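Local structure of putative mandelate racemase (2OX4) at the interface of chains A and B. The protein is a magnesium-binding member of the mandelate racemase branch of the enolase superfamily and probably acts as a dehydratase. Residues are numbered along the deposited sequence; one frame, centred on the assembly and turned at random. Chains: chain A/B, Putative mandelate racemase.

The interface of chains A and B. Residues chain A 86-91, 247, 270; chain B 86-91, 247, 270.
Around the two-fold axis the segments A:Gly86 to A:Gly88 and B:Gly86 to B:Gly88 run antiparallel, forming a short beta bridge at A:Gly88 and B:Gly88, whose CA atoms come within 3.3 Å of each other. Glycine, with no side chain, suits so close a crossing, and A:Gly87 and A:Gly88 both have positive phi, which glycine adopts easily. This symmetric patch joins two copies of one protein within the deposited eight-copy assembly and may reflect an oligomer contact. Immediately afterwards helix 89-110 begins in each chain, and its first residue makes the polar contacts. The carbonyl oxygen B:Gly87 O accepts two bonds from A:Thr89: the backbone N, at the helix start, approaches in the carbonyl plane on a lone pair in a nearly straight hydrogen bond (173° at H), while the side-chain hydroxyl OG1 lies 2.9 Å from B:Gly87 O, also in plane. OG1 can join the amide because it sits beside the backbone N, anti to the carbonyl carbon (chi1 -57°). The same hydroxyl pairs with A:Tyr270 OH at 2.7 Å, and the tyrosine ring rests one face, near its rim, against A:Thr89 CA. Tyrosine thus supplies both a flat support and a polar tip that helps fix the hydroxyl's rotation. An alanine in place of A:Thr89 would probably lose the hydroxyl's bond to B:Gly87 O, leaving the amide bond in place, and deprive A:Tyr270 OH of this partner. The next two residues of the helix pack across the axis: A:Val90 and B:Val90 cross at about a right angle, CB to CB at 3.9 Å, their compact, beta-branched side chains fitting where the two copies meet. The longer A:Ile91 crosses obliquely, its CG1 against B:Thr89 CB and its CD1 reaching B:Val90 CG2. On the glycine side, A:Leu247 offers an apolar branch long enough to reach the partner's backbone, placing methyl CD2 3.5 Å from the carbonyl oxygen B:Gly86 O.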
loop_
_atom_site.group_PDB
_atom_site.type_symbol
_atom_site.label_atom_id
_atom_site.label_comp_id
_atom_site.label_asym_id
_atom_site.label_seq_id
_atom_site.Cartn_x
_atom_site.Cartn_y
_atom_site.Cartn_z
ATOM N N GLY A 86 -18.010 -11.746 -18.441
ATOM C CA GLY A 86 -16.760 -12.474 -18.225
ATOM C C GLY A 86 -15.611 -12.011 -19.111
ATOM O O GLY A 86 -14.437 -12.234 -18.790
ATOM N N GLY A 87 -15.937 -11.354 -20.223
ATOM C CA GLY A 87 -14.909 -10.758 -21.093
ATOM C C GLY A 87 -14.212 -11.755 -22.024
ATOM O O GLY A 87 -14.544 -12.960 -22.048
ATOM N N GLY A 88 -13.252 -11.246 -22.801
ATOM C CA GLY A 88 -12.338 -12.095 -23.556
ATOM C C GLY A 88 -12.097 -11.626 -24.987
ATOM O O GLY A 88 -12.829 -10.770 -25.518
ATOM N N THR A 89 -11.055 -12.202 -25.581
ATOM C CA THR A 89 -10.638 -11.944 -26.954
ATOM C C THR A 89 -11.822 -12.040 -27.920
ATOM O O THR A 89 -12.115 -11.087 -28.668
ATOM C CB THR A 89 -9.548 -12.977 -27.387
ATOM O OG1 THR A 89 -8.432 -12.933 -26.489
ATOM C CG2 THR A 89 -9.069 -12.689 -28.781
ATOM N N VAL A 90 -12.488 -13.197 -27.921
ATOM C CA VAL A 90 -13.553 -13.448 -28.901
ATOM C C VAL A 90 -14.794 -12.627 -28.555
ATOM O O VAL A 90 -15.403 -12.018 -29.443
ATOM C CB VAL A 90 -13.877 -14.948 -29.028
ATOM C CG1 VAL A 90 -14.967 -15.196 -30.067
ATOM C CG2 VAL A 90 -12.613 -15.741 -29.406
ATOM N N ILE A 91 -15.137 -12.602 -27.260
ATOM C CA ILE A 91 -16.297 -11.860 -26.751
ATOM C C ILE A 91 -16.237 -10.392 -27.185
ATOM O O ILE A 91 -17.191 -9.873 -27.783
ATOM C CB ILE A 91 -16.400 -11.981 -25.196
ATOM C CG1 ILE A 91 -16.593 -13.455 -24.756
ATOM C CG2 ILE A 91 -17.479 -11.040 -24.622
ATOM C CD1 ILE A 91 -17.856 -14.138 -25.314
ATOM N N LEU A 247 -1.844 -11.309 -19.195
ATOM C CA LEU A 247 -2.885 -11.842 -18.286
ATOM C C LEU A 247 -2.713 -11.609 -16.773
ATOM O O LEU A 247 -3.702 -11.635 -16.035
ATOM C CB LEU A 247 -3.091 -13.340 -18.543
ATOM C CG LEU A 247 -3.995 -13.780 -19.682
ATOM C CD1 LEU A 247 -4.419 -15.244 -19.479
ATOM C CD2 LEU A 247 -5.224 -12.890 -19.785
ATOM N N TYR A 270 -8.182 -5.899 -23.833
ATOM C CA TYR A 270 -9.505 -5.575 -24.417
ATOM C C TYR A 270 -10.399 -4.802 -23.467
ATOM O O TYR A 270 -10.494 -5.151 -22.295
ATOM C CB TYR A 270 -10.259 -6.851 -24.846
ATOM C CG TYR A 270 -9.344 -7.913 -25.424
ATOM C CD1 TYR A 270 -8.753 -7.741 -26.678
ATOM C CD2 TYR A 270 -9.050 -9.075 -24.701
ATOM C CE1 TYR A 270 -7.889 -8.710 -27.206
ATOM C CE2 TYR A 270 -8.189 -10.048 -25.213
ATOM C CZ TYR A 270 -7.612 -9.858 -26.464
ATOM O OH TYR A 270 -6.768 -10.819 -26.983
ATOM N N GLY B 86 -4.085 -13.648 -24.485
ATOM C CA GLY B 86 -5.032 -12.572 -24.212
ATOM C C GLY B 86 -6.214 -13.030 -23.390
ATOM O O GLY B 86 -6.904 -12.208 -22.773
ATOM N N GLY B 87 -6.448 -14.345 -23.372
ATOM C CA GLY B 87 -7.453 -14.948 -22.493
ATOM C C GLY B 87 -8.892 -14.789 -22.974
ATOM O O GLY B 87 -9.154 -14.268 -24.067
ATOM N N GLY B 88 -9.836 -15.245 -22.155
ATOM C CA GLY B 88 -11.241 -15.010 -22.431
ATOM C C GLY B 88 -12.150 -16.212 -22.270
ATOM O O GLY B 88 -11.692 -17.352 -22.224
ATOM N N THR B 89 -13.446 -15.933 -22.176
ATOM C CA THR B 89 -14.481 -16.957 -22.023
ATOM C C THR B 89 -14.334 -18.074 -23.060
ATOM O O THR B 89 -14.261 -19.265 -22.720
ATOM C CB THR B 89 -15.878 -16.318 -22.218
ATOM O OG1 THR B 89 -16.066 -15.245 -21.282
ATOM C CG2 THR B 89 -16.956 -17.359 -22.024
ATOM N N VAL B 90 -14.299 -17.684 -24.331
ATOM C CA VAL B 90 -14.317 -18.657 -25.412
ATOM C C VAL B 90 -12.948 -19.319 -25.535
ATOM O O VAL B 90 -12.852 -20.542 -25.696
ATOM C CB VAL B 90 -14.737 -17.986 -26.750
ATOM C CG1 VAL B 90 -14.675 -19.005 -27.922
ATOM C CG2 VAL B 90 -16.124 -17.374 -26.620
ATOM N N ILE B 91 -11.897 -18.501 -25.459
ATOM C CA ILE B 91 -10.515 -18.986 -25.528
ATOM C C ILE B 91 -10.319 -20.114 -24.509
ATOM O O ILE B 91 -9.870 -21.206 -24.867
ATOM C CB ILE B 91 -9.483 -17.829 -25.308
ATOM C CG1 ILE B 91 -9.521 -16.805 -26.467
ATOM C CG2 ILE B 91 -8.069 -18.366 -25.052
ATOM C CD1 ILE B 91 -9.316 -17.375 -27.860
ATOM N N LEU B 247 -15.290 -8.279 -14.090
ATOM C CA LEU B 247 -14.207 -7.680 -14.911
ATOM C C LEU B 247 -13.264 -6.652 -14.246
ATOM O O LEU B 247 -12.116 -6.521 -14.670
ATOM C CB LEU B 247 -14.791 -7.074 -16.197
ATOM C CG LEU B 247 -15.016 -7.957 -17.420
ATOM C CD1 LEU B 247 -15.154 -7.059 -18.653
ATOM C CD2 LEU B 247 -13.869 -8.943 -17.637
ATOM N N TYR B 270 -11.879 -17.126 -15.316
ATOM C CA TYR B 270 -11.268 -18.230 -16.065
ATOM C C TYR B 270 -9.765 -18.330 -15.806
ATOM O O TYR B 270 -9.054 -17.312 -15.832
ATOM C CB TYR B 270 -11.530 -18.065 -17.577
ATOM C CG TYR B 270 -12.913 -17.544 -17.887
ATOM C CD1 TYR B 270 -14.049 -18.342 -17.668
ATOM C CD2 TYR B 270 -13.096 -16.255 -18.386
ATOM C CE1 TYR B 270 -15.342 -17.852 -17.932
ATOM C CE2 TYR B 270 -14.383 -15.760 -18.668
ATOM C CZ TYR B 270 -15.490 -16.566 -18.431
ATOM O OH TYR B 270 -16.740 -16.084 -18.693
#